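PDB 3TO3: citryl-spermidine/3,4-dihydroxybenzoyl-citryl-spermidine:spermidine ligase from Bacillus anthracis, which catalyses the ATP-dependent condensation of spermidine with citryl-spermidine intermediates, a step in making the siderophore petrobactin for iron acquisition and virulence. Local coordinates for residues B[222-227]-B[241-246]; B[421-426]-B[544-549]; B[5-10]-B[177-182]; B[479-482]-B[487-490]. All coordinates share one frame; numbering follows the deposited sequence. Where two conformers were deposited one is given.

Overall arrangement
Contacts 3 and 1 come first along the chain and contacts 4 and 2 belong to its later part, with contact 4 nested within the chain span between the two segments of contact 2. Contact 3 sets the N-terminal helix 6-15 on helix 175-181, and contact 1 lays helix 221-232 on the three-stranded sheet of strand 241-246; their centres are about 32 Å apart. Contact 2 joins helices 410-432 and 532-547, with its centre about 47 Å from that of contact 3 and on the opposite side of the chain's centre. Contact 4 closes a short turn, its centre about 33 Å from that of contact 2. The four do not touch; they lie in separate parts of the fold.

Contact 1 of 4, residues B[222-227]-B[241-246]; sequences RKLEAY and YLFIPV
Leu224 and Tyr227 of helix 221-232 rest on Phe243 of strand 241-246, an outer strand of a three-stranded antiparallel sheet, in a helix-on-sheet contact. Phe243 stands out from the strand toward the helix and takes both partners on its ring. CD1 of Leu224 lies over the centre of one face, 3.8 Å from the ring centroid and only 10° off the normal, a nearly ideal CH-pi approach; no single ring carbon is favoured, the distance from Leu224 CD1 to Phe243 CZ being 3.9 Å. With CG of Leu224 turned anti to the backbone N (chi1 -158°), the branch swings in from a helix position that does not itself face the strand. Tyr227, one turn further on, adds its CB, 4.1 Å from Phe243 CE2. Leu215 of helix 208-219 touches both Leu224 and Phe243, while Leu271 of the far edge strand 268-273 meets Tyr227 and Phe243, closing the same core. All three touching residues are buried, and what passes between them is wholly apolar: the ring is held by dispersion and shape, with the methyl centred on its pi cloud.

Contact 2 of 4, residues B[421-426]-B[544-549]; sequences AIIPVI and ENHFRK
Ile423 and Ile426 of helix 410-432 meet His546 and Phe547 near the C-terminal end of helix 532-547 in a buried helix-helix contact that pairs two aliphatic side chains with two rings. CA atoms come nearest at Ile423 and His546, 7.4 Å apart. The two isoleucines, one turn apart, use the same branch: CG2 of each is anti to its own backbone N while CG1 leaves beside it (chi1 -60° in Ile423). The rings are approached quite differently, however. CG2 of Ile423 sits over a face of the imidazole, 3.6 Å from its centroid and displaced toward the rim on the side of CG and ND1, with His546 ND1 at 3.4 Å. CG2 of Ile426 instead comes to the rim of the Phe547 ring, close to its plane, 3.8 Å from CE1, and the two side chains run about perpendicular. His546 and Phe547 also pack on each other: CD2 of the imidazole stands 3.6 Å above the phenyl plane, over its centre. The imidazole is tied down at its far nitrogen by a hydrogen bond between His546 NE2 and His427 ND1, on the same helix as the isoleucines, so a polar ring is accommodated in an otherwise apolar interface with its rotation restrained. Tyr337 of helix 336-342 touches both Ile423 and His546, Leu512 of helix 502-528 reaches Ile426, and Phe557 of helix 554-560 stacks on Phe547, so the pair lies within a bundle of helices.

Contact 3 of 4, residues B[5-10]-B[177-182]; sequences DMYHTK and DNFRYG
Tyr7 and Lys10 of the N-terminal helix lean on Phe179 of helix 175-181. The walk begins just before the helix at Asp5, the N-cap: its OD2 accepts from His8 N at 3.1 Å, a fairly straight bond (160°) met nearly end-on to the C-O bond, and more weakly from Tyr7 N. The same OD2 is salt-bridged to Arg176, so the cap also ties the helix start to the partner helix. Tyr7 does most of the touching. Its CG, anti to the carbonyl carbon (chi1 -74°), sends the ring across toward Phe179, where CD2 presses over one face near the rim, 3.3 Å from Phe179 CD2. The two rings are inclined at 59°, their centroids 5.0 Å apart, an oblique pairing, neither a stack nor edge-to-face. The hydroxyl of Tyr7 is hydrogen-bonded to Arg187. His8 points the other way, into the dimer interface, where its NE2 is hydrogen-bonded to Trp251 of the second subunit. At Lys10 the aliphatic root alone takes part, CB lying 4.1 Å from Phe179 CZ, while the rest of the chain leads off. Phe185 meets the Phe179 ring edge-to-face and Ile134 of helix 115-138 packs on it as well. Together these features are those of an N-capped helix packed on a second helix through an oblique aromatic pair, here joining the chain's N-terminal helix to the IucA/IucC family region.

Contact 4 of 4, residues B[479-482]-B[487-490]; sequences DFTK and YANG
The backbones of Phe480-Thr481 and Tyr487-Ala488 run close together, with the CA atoms of Thr481 and Ala488 only 4.2 Å apart: a 3-10 turn at 480-482 is followed, after a short link, by the brief helix 485-488, so the chain folds back on itself. Ahead of the turn, Asp479 accepts a weak bond at its OD1 from Thr481 N, in the manner of an Asx turn. Carbonyl groups of the turn then face side chains of the helix. Phe480 O lies 3.3 Å from Tyr487 CD2, and Thr481 O is 3.4 Å from Ala488 CB. CB of Phe480 stands over a face of the Tyr487 ring, toward its rim, 4.1 Å from the centroid, a CH-pi contact. The Phe480 ring continues beyond it and presents its edge to the face of Tyr487, an edge-to-face pair with centroids 5.9 Å apart and planes at 52°. Thr481 adds its methyl, its CG2 anti to the backbone N and 3.7 Å from Ala488 CB, on the more exposed side of the contact. Inward, the tyrosine is anchored by a hydrogen bond of its OH with Ser320 OG, and its side chain is about 8 Å from that of Glu462, which binds ATP. Helix 315-333 supplies Ser320 to the hydroxyl and Tyr316 to the ring, while Phe495 meets the Tyr487 ring edge-to-face and Phe496 touches both rings, just ahead of strand 497-498.

Contact 1 of 4, residues B[222-227]-B[241-246]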
# COMPACT_ATOMS: atom_id res chain seq x y z
N ARG B 222 -17.54 -30.70 -18.53
CA ARG B 222 -16.45 -31.61 -18.25
C ARG B 222 -15.61 -31.07 -17.11
O ARG B 222 -15.32 -31.78 -16.14
CB ARG B 222 -15.58 -31.84 -19.49
CG ARG B 222 -14.57 -32.99 -19.36
CD ARG B 222 -13.57 -32.97 -20.52
NE ARG B 222 -13.53 -34.23 -21.27
CZ ARG B 222 -13.06 -34.35 -22.51
NH1 ARG B 222 -12.61 -33.28 -23.17
NH2 ARG B 222 -13.06 -35.54 -23.11
N LYS B 223 -15.22 -29.80 -17.25
CA LYS B 223 -14.39 -29.14 -16.25
C LYS B 223 -15.13 -29.06 -14.92
O LYS B 223 -14.56 -29.39 -13.87
CB LYS B 223 -14.00 -27.74 -16.73
CG LYS B 223 -12.51 -27.51 -16.79
CD LYS B 223 -12.14 -26.16 -16.19
CE LYS B 223 -11.35 -25.28 -17.16
NZ LYS B 223 -10.17 -25.99 -17.75
N LEU B 224 -16.39 -28.65 -14.97
CA LEU B 224 -17.20 -28.48 -13.77
C LEU B 224 -17.30 -29.80 -13.05
O LEU B 224 -17.33 -29.86 -11.82
CB LEU B 224 -18.59 -27.96 -14.11
CG LEU B 224 -19.45 -27.22 -13.08
CD1 LEU B 224 -18.65 -26.34 -12.11
CD2 LEU B 224 -20.50 -26.37 -13.79
N GLU B 225 -17.34 -30.88 -13.83
CA GLU B 225 -17.48 -32.20 -13.26
C GLU B 225 -16.18 -32.51 -12.55
O GLU B 225 -16.17 -33.08 -11.47
CB GLU B 225 -17.78 -33.24 -14.35
CG GLU B 225 -18.17 -34.62 -13.84
CD GLU B 225 -18.83 -35.48 -14.91
OE1 GLU B 225 -19.08 -36.69 -14.65
OE2 GLU B 225 -19.12 -34.96 -16.02
N ALA B 226 -15.10 -32.09 -13.17
CA ALA B 226 -13.77 -32.37 -12.64
C ALA B 226 -13.48 -31.46 -11.46
O ALA B 226 -12.73 -31.83 -10.55
CB ALA B 226 -12.73 -32.17 -13.73
N TYR B 227 -14.07 -30.27 -11.49
CA TYR B 227 -13.98 -29.36 -10.36
C TYR B 227 -14.69 -29.98 -9.16
O TYR B 227 -14.16 -29.98 -8.04
CB TYR B 227 -14.56 -27.98 -10.70
CG TYR B 227 -13.62 -27.07 -11.48
CD1 TYR B 227 -12.29 -27.43 -11.68
CD2 TYR B 227 -14.07 -25.85 -12.00
CE1 TYR B 227 -11.42 -26.59 -12.37
CE2 TYR B 227 -13.20 -25.00 -12.70
CZ TYR B 227 -11.88 -25.38 -12.88
OH TYR B 227 -10.99 -24.57 -13.57
N TYR B 241 -20.96 -25.40 -2.43
CA TYR B 241 -20.12 -24.35 -3.05
C TYR B 241 -20.70 -23.71 -4.30
O TYR B 241 -21.35 -24.37 -5.11
CB TYR B 241 -18.75 -24.91 -3.40
CG TYR B 241 -17.94 -25.30 -2.20
CD1 TYR B 241 -16.92 -24.49 -1.74
CD2 TYR B 241 -18.22 -26.48 -1.50
CE1 TYR B 241 -16.19 -24.85 -0.63
CE2 TYR B 241 -17.50 -26.83 -0.38
CZ TYR B 241 -16.47 -26.00 0.04
OH TYR B 241 -15.72 -26.34 1.14
N LEU B 242 -20.44 -22.42 -4.45
CA LEU B 242 -20.61 -21.75 -5.73
C LEU B 242 -19.23 -21.59 -6.38
O LEU B 242 -18.22 -21.93 -5.78
CB LEU B 242 -21.30 -20.41 -5.53
CG LEU B 242 -22.73 -20.49 -4.94
CD1 LEU B 242 -23.27 -19.12 -4.50
CD2 LEU B 242 -23.71 -21.12 -5.97
N PHE B 243 -19.18 -21.05 -7.58
CA PHE B 243 -17.94 -20.96 -8.35
C PHE B 243 -17.79 -19.55 -8.82
O PHE B 243 -18.75 -19.00 -9.37
CB PHE B 243 -17.98 -21.91 -9.55
CG PHE B 243 -18.05 -23.35 -9.14
CD1 PHE B 243 -19.28 -23.94 -8.84
CD2 PHE B 243 -16.89 -24.09 -8.98
CE1 PHE B 243 -19.34 -25.29 -8.43
CE2 PHE B 243 -16.95 -25.44 -8.56
CZ PHE B 243 -18.17 -26.03 -8.30
N ILE B 244 -16.62 -18.94 -8.56
CA ILE B 244 -16.40 -17.55 -8.93
C ILE B 244 -15.07 -17.41 -9.66
O ILE B 244 -14.04 -17.91 -9.20
CB ILE B 244 -16.29 -16.72 -7.64
CG1 ILE B 244 -17.37 -17.15 -6.63
CG2 ILE B 244 -16.30 -15.23 -7.94
CD1 ILE B 244 -17.48 -16.21 -5.45
N PRO B 245 -15.08 -16.68 -10.77
CA PRO B 245 -13.84 -16.35 -11.48
C PRO B 245 -13.13 -15.16 -10.79
O PRO B 245 -13.81 -14.24 -10.35
CB PRO B 245 -14.33 -16.05 -12.90
CG PRO B 245 -15.72 -15.55 -12.71
CD PRO B 245 -16.28 -16.14 -11.44
N VAL B 246 -11.79 -15.17 -10.74
CA VAL B 246 -11.04 -14.16 -10.02
C VAL B 246 -9.95 -13.63 -10.94
O VAL B 246 -9.30 -14.40 -11.65
CB VAL B 246 -10.39 -14.77 -8.77
CG1 VAL B 246 -9.66 -13.72 -7.96
CG2 VAL B 246 -11.43 -15.49 -7.92

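Contact 2 of 4, residues B[421-426]-B[544-549]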
# COMPACT_ATOMS: atom_id res chain seq x y z
N ALA B 421 -27.79 9.00 -30.17
CA ALA B 421 -27.01 8.72 -28.98
C ALA B 421 -27.52 9.47 -27.78
O ALA B 421 -27.68 8.90 -26.71
CB ALA B 421 -25.54 9.00 -29.17
N ILE B 422 -27.55 10.79 -27.90
CA ILE B 422 -27.89 11.63 -26.76
C ILE B 422 -29.40 11.65 -26.48
O ILE B 422 -29.84 11.62 -25.32
CB ILE B 422 -27.33 13.06 -26.95
CG1 ILE B 422 -25.85 13.09 -26.58
CG2 ILE B 422 -28.10 14.08 -26.10
CD1 ILE B 422 -24.92 12.59 -27.65
N ILE B 423 -30.20 11.70 -27.54
CA ILE B 423 -31.64 11.79 -27.37
C ILE B 423 -32.25 10.62 -26.56
O ILE B 423 -33.10 10.86 -25.70
CB ILE B 423 -32.34 11.99 -28.72
CG1 ILE B 423 -31.83 13.29 -29.36
CG2 ILE B 423 -33.88 11.99 -28.58
CD1 ILE B 423 -32.03 14.51 -28.50
N PRO B 424 -31.83 9.37 -26.82
CA PRO B 424 -32.48 8.26 -26.11
C PRO B 424 -32.16 8.26 -24.63
O PRO B 424 -33.00 7.85 -23.84
CB PRO B 424 -31.91 7.01 -26.78
CG PRO B 424 -31.37 7.49 -28.10
CD PRO B 424 -30.86 8.88 -27.81
N VAL B 425 -30.97 8.69 -24.25
CA VAL B 425 -30.67 8.83 -22.85
C VAL B 425 -31.61 9.84 -22.20
O VAL B 425 -32.15 9.58 -21.13
CB VAL B 425 -29.21 9.28 -22.60
CG1 VAL B 425 -28.97 9.43 -21.12
CG2 VAL B 425 -28.20 8.29 -23.21
N ILE B 426 -31.81 10.98 -22.86
CA ILE B 426 -32.67 12.04 -22.31
C ILE B 426 -34.13 11.57 -22.31
O ILE B 426 -34.89 11.82 -21.37
CB ILE B 426 -32.51 13.38 -23.10
CG1 ILE B 426 -31.08 13.89 -22.94
CG2 ILE B 426 -33.47 14.44 -22.62
CD1 ILE B 426 -30.75 15.12 -23.77
N GLU B 544 -35.36 19.73 -28.91
CA GLU B 544 -36.66 20.29 -29.25
C GLU B 544 -37.38 19.46 -30.31
O GLU B 544 -38.58 19.22 -30.20
CB GLU B 544 -36.55 21.74 -29.71
CG GLU B 544 -36.33 22.75 -28.59
CD GLU B 544 -37.46 22.81 -27.57
OE1 GLU B 544 -38.65 22.84 -27.97
OE2 GLU B 544 -37.16 22.86 -26.35
N ASN B 545 -36.64 19.06 -31.34
CA ASN B 545 -37.20 18.26 -32.43
C ASN B 545 -37.83 16.95 -31.91
O ASN B 545 -38.92 16.55 -32.35
CB ASN B 545 -36.15 18.00 -33.52
CG ASN B 545 -36.03 19.15 -34.55
OD1 ASN B 545 -35.02 19.28 -35.25
ND2 ASN B 545 -37.07 19.98 -34.64
N HIS B 546 -37.14 16.30 -30.96
CA HIS B 546 -37.61 15.05 -30.35
C HIS B 546 -38.89 15.28 -29.56
O HIS B 546 -39.92 14.66 -29.82
CB HIS B 546 -36.58 14.43 -29.41
CG HIS B 546 -37.07 13.20 -28.72
ND1 HIS B 546 -37.19 11.98 -29.37
CD2 HIS B 546 -37.49 12.99 -27.45
CE1 HIS B 546 -37.66 11.08 -28.53
NE2 HIS B 546 -37.85 11.66 -27.36
N PHE B 547 -38.83 16.20 -28.60
CA PHE B 547 -39.95 16.41 -27.69
C PHE B 547 -41.17 17.06 -28.32
O PHE B 547 -42.26 17.00 -27.75
CB PHE B 547 -39.50 17.08 -26.39
CG PHE B 547 -38.73 16.17 -25.52
CD1 PHE B 547 -37.38 16.35 -25.32
CD2 PHE B 547 -39.35 15.07 -24.95
CE1 PHE B 547 -36.65 15.47 -24.52
CE2 PHE B 547 -38.62 14.17 -24.16
CZ PHE B 547 -37.29 14.37 -23.94
N ARG B 548 -41.01 17.67 -29.49
CA ARG B 548 -42.18 18.17 -30.20
C ARG B 548 -43.03 17.01 -30.74
O ARG B 548 -44.20 17.20 -31.07
CB ARG B 548 -41.81 19.18 -31.31
CG ARG B 548 -42.02 20.65 -30.89
CD ARG B 548 -41.91 21.65 -32.05
NE ARG B 548 -40.53 22.06 -32.30
CZ ARG B 548 -39.73 21.48 -33.19
NH1 ARG B 548 -40.16 20.45 -33.91
NH2 ARG B 548 -38.49 21.92 -33.35
N LYS B 549 -42.45 15.82 -30.80
CA LYS B 549 -43.20 14.63 -31.16
C LYS B 549 -43.91 13.94 -29.98
O LYS B 549 -44.66 13.00 -30.19
CB LYS B 549 -42.28 13.62 -31.87
CG LYS B 549 -41.75 14.13 -33.19
CD LYS B 549 -41.00 13.06 -33.96
CE LYS B 549 -39.63 12.81 -33.39
NZ LYS B 549 -39.06 11.53 -33.89

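Contact 3 of 4, residues B[5-10]-B[177-182]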
# COMPACT_ATOMS: atom_id res chain seq x y z
N ASP B 5 15.87 -7.09 -16.89
CA ASP B 5 15.51 -7.44 -18.26
C ASP B 5 15.04 -6.30 -19.16
O ASP B 5 15.08 -5.12 -18.79
CB ASP B 5 14.47 -8.56 -18.26
CG ASP B 5 13.08 -8.07 -17.84
OD1 ASP B 5 12.20 -8.95 -17.72
OD2 ASP B 5 12.87 -6.83 -17.63
N MSE B 6 14.58 -6.67 -20.35
CA MSE B 6 14.09 -5.74 -21.36
C MSE B 6 12.88 -4.90 -20.94
O MSE B 6 12.65 -3.81 -21.49
CB MSE B 6 13.74 -6.50 -22.64
CG MSE B 6 12.25 -6.80 -22.77
SE MSE B 6 11.77 -7.80 -24.38
CE MSE B 6 9.86 -7.35 -24.44
N TYR B 7 12.08 -5.39 -19.99
CA TYR B 7 10.97 -4.59 -19.48
C TYR B 7 11.51 -3.47 -18.60
O TYR B 7 11.00 -2.33 -18.64
CB TYR B 7 9.93 -5.45 -18.76
CG TYR B 7 9.11 -6.26 -19.73
CD1 TYR B 7 9.40 -7.59 -20.00
CD2 TYR B 7 8.07 -5.66 -20.44
CE1 TYR B 7 8.66 -8.32 -20.93
CE2 TYR B 7 7.32 -6.38 -21.36
CZ TYR B 7 7.61 -7.71 -21.60
OH TYR B 7 6.86 -8.41 -22.53
N HIS B 8 12.57 -3.78 -17.86
CA HIS B 8 13.26 -2.78 -17.08
C HIS B 8 13.81 -1.70 -18.01
O HIS B 8 13.59 -0.50 -17.81
CB HIS B 8 14.37 -3.42 -16.26
CG HIS B 8 15.20 -2.45 -15.49
ND1 HIS B 8 16.50 -2.15 -15.82
CD2 HIS B 8 14.91 -1.70 -14.40
CE1 HIS B 8 16.99 -1.27 -14.97
NE2 HIS B 8 16.04 -0.98 -14.10
N THR B 9 14.49 -2.13 -19.06
CA THR B 9 15.05 -1.19 -20.03
C THR B 9 14.01 -0.25 -20.65
O THR B 9 14.28 0.94 -20.82
CB THR B 9 15.80 -1.96 -21.11
OG1 THR B 9 16.81 -2.73 -20.47
CG2 THR B 9 16.43 -1.01 -22.14
N LYS B 10 12.82 -0.78 -20.93
CA LYS B 10 11.72 0.01 -21.50
C LYS B 10 11.27 1.11 -20.56
O LYS B 10 11.10 2.26 -20.97
CB LYS B 10 10.50 -0.87 -21.81
CG LYS B 10 10.64 -1.74 -23.04
CD LYS B 10 9.33 -2.46 -23.33
CE LYS B 10 9.44 -3.39 -24.53
NZ LYS B 10 9.61 -2.62 -25.79
N ASP B 177 3.70 -5.42 -12.97
CA ASP B 177 2.27 -5.66 -12.99
C ASP B 177 1.56 -4.75 -13.99
O ASP B 177 0.59 -5.16 -14.64
CB ASP B 177 1.67 -5.48 -11.60
CG ASP B 177 1.88 -6.70 -10.70
OD1 ASP B 177 1.99 -7.85 -11.22
OD2 ASP B 177 1.93 -6.51 -9.47
N ASN B 178 2.04 -3.52 -14.12
CA ASN B 178 1.40 -2.59 -15.03
C ASN B 178 1.51 -3.10 -16.48
O ASN B 178 0.52 -3.09 -17.24
CB ASN B 178 1.99 -1.17 -14.92
CG ASN B 178 1.22 -0.18 -15.71
OD1 ASN B 178 0.00 -0.01 -15.49
ND2 ASN B 178 1.89 0.45 -16.71
N PHE B 179 2.72 -3.54 -16.84
CA PHE B 179 2.97 -4.21 -18.11
C PHE B 179 2.06 -5.43 -18.31
O PHE B 179 1.60 -5.69 -19.42
CB PHE B 179 4.41 -4.65 -18.22
CG PHE B 179 5.33 -3.62 -18.79
CD1 PHE B 179 4.90 -2.76 -19.77
CD2 PHE B 179 6.62 -3.52 -18.35
CE1 PHE B 179 5.77 -1.81 -20.29
CE2 PHE B 179 7.48 -2.57 -18.87
CZ PHE B 179 7.05 -1.72 -19.84
N ARG B 180 1.82 -6.19 -17.25
CA ARG B 180 1.05 -7.41 -17.38
C ARG B 180 -0.43 -7.15 -17.56
O ARG B 180 -1.07 -7.74 -18.42
CB ARG B 180 1.29 -8.34 -16.18
CG ARG B 180 2.59 -9.12 -16.23
CD ARG B 180 2.64 -10.27 -15.18
NE ARG B 180 3.06 -9.81 -13.86
CZ ARG B 180 4.29 -9.89 -13.37
NH1 ARG B 180 5.27 -10.45 -14.10
NH2 ARG B 180 4.56 -9.42 -12.15
N TYR B 181 -1.00 -6.36 -16.66
CA TYR B 181 -2.43 -6.12 -16.65
C TYR B 181 -2.98 -4.82 -17.20
O TYR B 181 -4.20 -4.70 -17.35
CB TYR B 181 -2.94 -6.35 -15.23
CG TYR B 181 -2.49 -7.67 -14.74
CD1 TYR B 181 -2.96 -8.85 -15.36
CD2 TYR B 181 -1.59 -7.78 -13.70
CE1 TYR B 181 -2.52 -10.10 -14.93
CE2 TYR B 181 -1.15 -9.03 -13.26
CZ TYR B 181 -1.61 -10.19 -13.87
OH TYR B 181 -1.17 -11.41 -13.44
N GLY B 182 -2.11 -3.88 -17.55
CA GLY B 182 -2.58 -2.59 -18.03
C GLY B 182 -3.24 -2.81 -19.38
O GLY B 182 -2.72 -3.55 -20.23

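Contact 4 of 4, residues B[479-482]-B[487-490]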
# COMPACT_ATOMS: atom_id res chain seq x y z
N ASP B 479 -37.76 -4.01 -5.78
CA ASP B 479 -37.76 -3.65 -4.37
C ASP B 479 -36.44 -4.10 -3.81
O ASP B 479 -36.29 -5.26 -3.39
CB ASP B 479 -38.87 -4.46 -3.70
CG ASP B 479 -38.85 -4.34 -2.20
OD1 ASP B 479 -38.12 -3.45 -1.70
OD2 ASP B 479 -39.57 -5.11 -1.53
N PHE B 480 -35.54 -3.13 -3.63
CA PHE B 480 -34.13 -3.43 -3.34
C PHE B 480 -33.94 -3.94 -1.92
O PHE B 480 -33.03 -4.71 -1.62
CB PHE B 480 -33.27 -2.21 -3.60
CG PHE B 480 -33.38 -1.68 -5.01
CD1 PHE B 480 -32.73 -2.32 -6.07
CD2 PHE B 480 -34.15 -0.56 -5.29
CE1 PHE B 480 -32.84 -1.82 -7.39
CE2 PHE B 480 -34.27 -0.07 -6.60
CZ PHE B 480 -33.61 -0.71 -7.65
N THR B 481 -34.84 -3.51 -1.04
CA THR B 481 -34.77 -3.83 0.36
C THR B 481 -34.79 -5.32 0.61
O THR B 481 -34.28 -5.80 1.63
CB THR B 481 -35.93 -3.13 1.07
OG1 THR B 481 -35.62 -1.73 1.15
CG2 THR B 481 -36.14 -3.69 2.45
N LYS B 482 -35.35 -6.07 -0.33
CA LYS B 482 -35.38 -7.53 -0.22
C LYS B 482 -34.10 -8.26 -0.69
O LYS B 482 -33.93 -9.45 -0.39
CB LYS B 482 -36.63 -8.08 -0.92
CG LYS B 482 -37.87 -7.93 -0.05
CD LYS B 482 -39.06 -8.71 -0.57
CE LYS B 482 -40.27 -8.46 0.31
NZ LYS B 482 -40.25 -9.22 1.59
N TYR B 487 -29.29 -2.64 1.79
CA TYR B 487 -30.43 -1.85 1.25
C TYR B 487 -31.54 -1.70 2.28
O TYR B 487 -32.17 -0.64 2.40
CB TYR B 487 -31.04 -2.56 0.02
CG TYR B 487 -30.19 -2.50 -1.21
CD1 TYR B 487 -29.61 -1.30 -1.62
CD2 TYR B 487 -29.94 -3.64 -1.96
CE1 TYR B 487 -28.80 -1.23 -2.75
CE2 TYR B 487 -29.13 -3.57 -3.12
CZ TYR B 487 -28.56 -2.37 -3.49
OH TYR B 487 -27.77 -2.29 -4.62
N ALA B 488 -31.79 -2.77 3.02
CA ALA B 488 -32.86 -2.81 4.00
C ALA B 488 -32.58 -1.91 5.21
O ALA B 488 -33.52 -1.44 5.86
CB ALA B 488 -33.10 -4.26 4.45
N ASN B 489 -31.30 -1.69 5.53
CA ASN B 489 -30.92 -0.81 6.63
C ASN B 489 -30.58 0.59 6.14
O ASN B 489 -30.29 1.49 6.94
CB ASN B 489 -29.74 -1.39 7.42
CG ASN B 489 -30.02 -2.78 7.99
OD1 ASN B 489 -31.16 -3.12 8.30
ND2 ASN B 489 -28.97 -3.58 8.13
N GLY B 490 -30.64 0.77 4.82
CA GLY B 490 -30.27 2.03 4.20
C GLY B 490 -31.34 3.10 4.22
O GLY B 490 -32.50 2.83 4.54